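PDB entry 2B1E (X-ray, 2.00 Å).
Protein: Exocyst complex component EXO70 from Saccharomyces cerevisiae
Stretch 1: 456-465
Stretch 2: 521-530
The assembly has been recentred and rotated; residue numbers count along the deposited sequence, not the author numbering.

Stretch 1 (456-465) MVSDWRDLTA
Stretch 2 521-530: EIISLVMPMY

What fills the apolar centre of the contact? Leu-525 (chi1 t, chi2 p) is a knob in a hole formed by Val-457, Trp-460, Arg-461 and Thr-464. Leu-525 CD2 lies 3.8 Å from Val-457 CG1, 3.9 Å from Trp-460 CB and 3.4 Å from Arg-461 CG, so the methyl meets aliphatic carbon even on the arginine. Val-457 (chi1 t) also reaches back to the start of the second stretch, its CG2 4.0 Å from Glu-521 CB.

How is the indole of Trp-460 covered? With chi1 m and chi2 93°, its six-membered ring receives Ile-522 CG2 over one face, 3.8 Å from the ring centroid and 10° off the normal, a CH-pi contact. Ile-522 (chi1 m, chi2 t) places CD1 3.7 Å from Trp-460 CE2, while Val-526 CG2 (chi1 t) approaches Trp-460 CE3 obliquely at 3.7 Å.

What backbone arrangement brings these side chains together? Both stretches are helical throughout and run nearly parallel, their directions 7° apart and their axes 9.6 Å apart at closest approach. CA atoms pair Val-457 with Ile-522 at 6.6 Å, Arg-461 with Leu-525 at 7.1 Å, and Thr-464 with Val-526 at 6.4 Å. The second helix kinks at Pro-528, whose ring nitrogen has no hydrogen to give to the preceding turn.

Where does polarity enter? No hydrogen bond crosses between the two stretches; they meet by packing, burying 510 Å² in total. Thr-464 (chi1 p) places CG2 3.6 Å from Leu-525 O and 4.0 Å from Val-526 CA; Thr-464 OG1 donates to Arg-461 O at 3.0 Å and lies 3.9 Å from Leu-525 CG. Met-529 (chi1 t, chi2 t, chi3 m) brings SD to 3.6 Å from Thr-464 CB. Beyond CG, Arg-461 (m, t, m, chi4 -100°) makes no close contact with the second stretch; NH1 and NH2 are hydrogen-bonded just outside the stretches.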

# COMPACT_ATOMS: atom_id res chain seq x y z
N MET A 456 8.12 -29.56 23.06
CA MET A 456 9.39 -30.09 23.57
C MET A 456 9.31 -30.63 25.00
O MET A 456 10.07 -31.51 25.38
CB MET A 456 10.51 -29.03 23.50
CG MET A 456 10.97 -28.67 22.09
SD MET A 456 12.53 -27.72 22.02
CE MET A 456 12.09 -26.32 22.99
N VAL A 457 8.40 -30.08 25.80
CA VAL A 457 8.25 -30.51 27.19
C VAL A 457 7.28 -31.70 27.32
O VAL A 457 7.32 -32.44 28.31
CB VAL A 457 7.72 -29.33 28.06
CG1 VAL A 457 7.41 -29.80 29.48
CG2 VAL A 457 8.76 -28.23 28.11
N SER A 458 6.45 -31.90 26.30
CA SER A 458 5.44 -32.96 26.32
C SER A 458 5.90 -34.37 26.66
O SER A 458 5.24 -35.06 27.44
CB SER A 458 4.67 -33.00 25.00
OG SER A 458 3.61 -33.94 25.10
N ASP A 459 7.00 -34.81 26.06
CA ASP A 459 7.51 -36.15 26.32
C ASP A 459 7.91 -36.29 27.78
O ASP A 459 7.81 -37.38 28.36
CB ASP A 459 8.70 -36.45 25.39
CG ASP A 459 8.27 -36.66 23.93
OD1 ASP A 459 7.12 -36.31 23.56
OD2 ASP A 459 9.09 -37.17 23.13
N TRP A 460 8.38 -35.21 28.39
CA TRP A 460 8.76 -35.25 29.79
C TRP A 460 7.49 -35.38 30.65
O TRP A 460 7.53 -36.00 31.71
CB TRP A 460 9.54 -33.99 30.19
CG TRP A 460 10.88 -33.87 29.56
CD1 TRP A 460 11.19 -33.21 28.40
CD2 TRP A 460 12.11 -34.44 30.04
NE1 TRP A 460 12.53 -33.33 28.13
CE2 TRP A 460 13.12 -34.08 29.12
CE3 TRP A 460 12.45 -35.22 31.15
CZ2 TRP A 460 14.46 -34.47 29.28
CZ3 TRP A 460 13.78 -35.61 31.32
CH2 TRP A 460 14.77 -35.24 30.38
N ARG A 461 6.39 -34.80 30.19
CA ARG A 461 5.13 -34.89 30.94
C ARG A 461 4.67 -36.35 30.96
O ARG A 461 4.17 -36.84 31.98
CB ARG A 461 4.04 -34.00 30.32
CG ARG A 461 4.31 -32.50 30.45
CD ARG A 461 3.09 -31.67 30.04
NE ARG A 461 2.92 -31.55 28.59
CZ ARG A 461 3.30 -30.49 27.87
NH1 ARG A 461 3.86 -29.45 28.46
NH2 ARG A 461 3.10 -30.47 26.56
N ASP A 462 4.86 -37.05 29.84
CA ASP A 462 4.47 -38.47 29.76
C ASP A 462 5.27 -39.29 30.78
O ASP A 462 4.74 -40.15 31.47
CB ASP A 462 4.73 -39.02 28.36
CG ASP A 462 3.83 -38.38 27.31
OD1 ASP A 462 2.95 -37.58 27.68
OD2 ASP A 462 4.01 -38.69 26.11
N LEU A 463 6.57 -39.00 30.86
CA LEU A 463 7.45 -39.69 31.80
C LEU A 463 6.96 -39.55 33.24
O LEU A 463 6.84 -40.54 33.98
CB LEU A 463 8.86 -39.10 31.70
CG LEU A 463 9.92 -39.65 32.66
CD1 LEU A 463 10.14 -41.12 32.38
CD2 LEU A 463 11.22 -38.91 32.50
N THR A 464 6.70 -38.31 33.66
CA THR A 464 6.25 -38.07 35.02
C THR A 464 4.84 -38.61 35.26
O THR A 464 4.52 -39.04 36.37
CB THR A 464 6.32 -36.57 35.39
OG1 THR A 464 5.55 -35.80 34.46
CG2 THR A 464 7.77 -36.09 35.35
N ALA A 465 4.00 -38.58 34.23
CA ALA A 465 2.64 -39.10 34.37
C ALA A 465 2.71 -40.61 34.59
O ALA A 465 1.99 -41.17 35.43
CB ALA A 465 1.81 -38.78 33.11
N GLU A 521 11.26 -25.47 32.88
CA GLU A 521 10.11 -26.35 32.73
C GLU A 521 10.43 -27.84 32.90
O GLU A 521 9.63 -28.58 33.46
CB GLU A 521 9.44 -26.11 31.38
CG GLU A 521 8.84 -24.72 31.21
CD GLU A 521 7.75 -24.40 32.24
OE1 GLU A 521 6.97 -25.32 32.60
OE2 GLU A 521 7.64 -23.23 32.66
N ILE A 522 11.58 -28.29 32.42
CA ILE A 522 11.91 -29.70 32.58
C ILE A 522 12.20 -30.00 34.04
O ILE A 522 11.68 -30.97 34.60
CB ILE A 522 13.12 -30.10 31.72
CG1 ILE A 522 12.76 -29.96 30.24
CG2 ILE A 522 13.55 -31.53 32.04
CD1 ILE A 522 13.84 -30.44 29.28
N ILE A 523 13.03 -29.18 34.68
CA ILE A 523 13.36 -29.40 36.08
C ILE A 523 12.10 -29.27 36.96
O ILE A 523 11.89 -30.08 37.86
CB ILE A 523 14.46 -28.41 36.56
CG1 ILE A 523 15.78 -28.75 35.85
CG2 ILE A 523 14.63 -28.47 38.08
CD1 ILE A 523 16.94 -27.80 36.16
N SER A 524 11.26 -28.26 36.70
CA SER A 524 10.03 -28.06 37.47
C SER A 524 9.09 -29.26 37.41
O SER A 524 8.34 -29.53 38.34
CB SER A 524 9.26 -26.84 36.95
OG SER A 524 9.73 -25.64 37.54
N LEU A 525 9.14 -29.98 36.29
CA LEU A 525 8.27 -31.13 36.09
C LEU A 525 8.83 -32.41 36.70
O LEU A 525 8.13 -33.15 37.39
CB LEU A 525 8.05 -31.30 34.59
CG LEU A 525 7.00 -32.25 34.02
CD1 LEU A 525 5.63 -31.92 34.59
CD2 LEU A 525 7.00 -32.09 32.51
N VAL A 526 10.11 -32.67 36.45
CA VAL A 526 10.75 -33.88 36.93
C VAL A 526 11.20 -33.93 38.39
O VAL A 526 10.91 -34.90 39.10
CB VAL A 526 11.98 -34.20 36.05
CG1 VAL A 526 12.73 -35.39 36.62
CG2 VAL A 526 11.53 -34.48 34.63
N MET A 527 11.90 -32.90 38.86
CA MET A 527 12.43 -32.96 40.22
C MET A 527 11.45 -33.01 41.39
O MET A 527 11.64 -33.82 42.30
CB MET A 527 13.47 -31.86 40.43
CG MET A 527 14.76 -32.07 39.61
SD MET A 527 15.45 -33.76 39.64
CE MET A 527 15.42 -34.12 41.44
N PRO A 528 10.41 -32.16 41.40
CA PRO A 528 9.51 -32.27 42.56
C PRO A 528 8.94 -33.69 42.68
O PRO A 528 8.89 -34.24 43.78
CB PRO A 528 8.44 -31.23 42.26
CG PRO A 528 9.23 -30.15 41.54
CD PRO A 528 10.09 -30.97 40.59
N MET A 529 8.54 -34.28 41.56
CA MET A 529 7.98 -35.62 41.59
C MET A 529 8.98 -36.69 42.00
O MET A 529 8.66 -37.57 42.80
CB MET A 529 7.39 -36.00 40.23
CG MET A 529 6.64 -37.33 40.28
SD MET A 529 5.84 -37.77 38.75
CE MET A 529 4.46 -36.52 38.74
N TYR A 530 10.19 -36.65 41.44
CA TYR A 530 11.18 -37.66 41.80
C TYR A 530 11.56 -37.62 43.28
O TYR A 530 11.77 -38.66 43.89
CB TYR A 530 12.45 -37.54 40.94
CG TYR A 530 13.35 -38.74 41.11
CD1 TYR A 530 12.98 -39.98 40.61
CD2 TYR A 530 14.52 -38.65 41.87
CE1 TYR A 530 13.75 -41.12 40.86
CE2 TYR A 530 15.29 -39.78 42.13
CZ TYR A 530 14.90 -41.01 41.62
OH TYR A 530 15.62 -42.14 41.92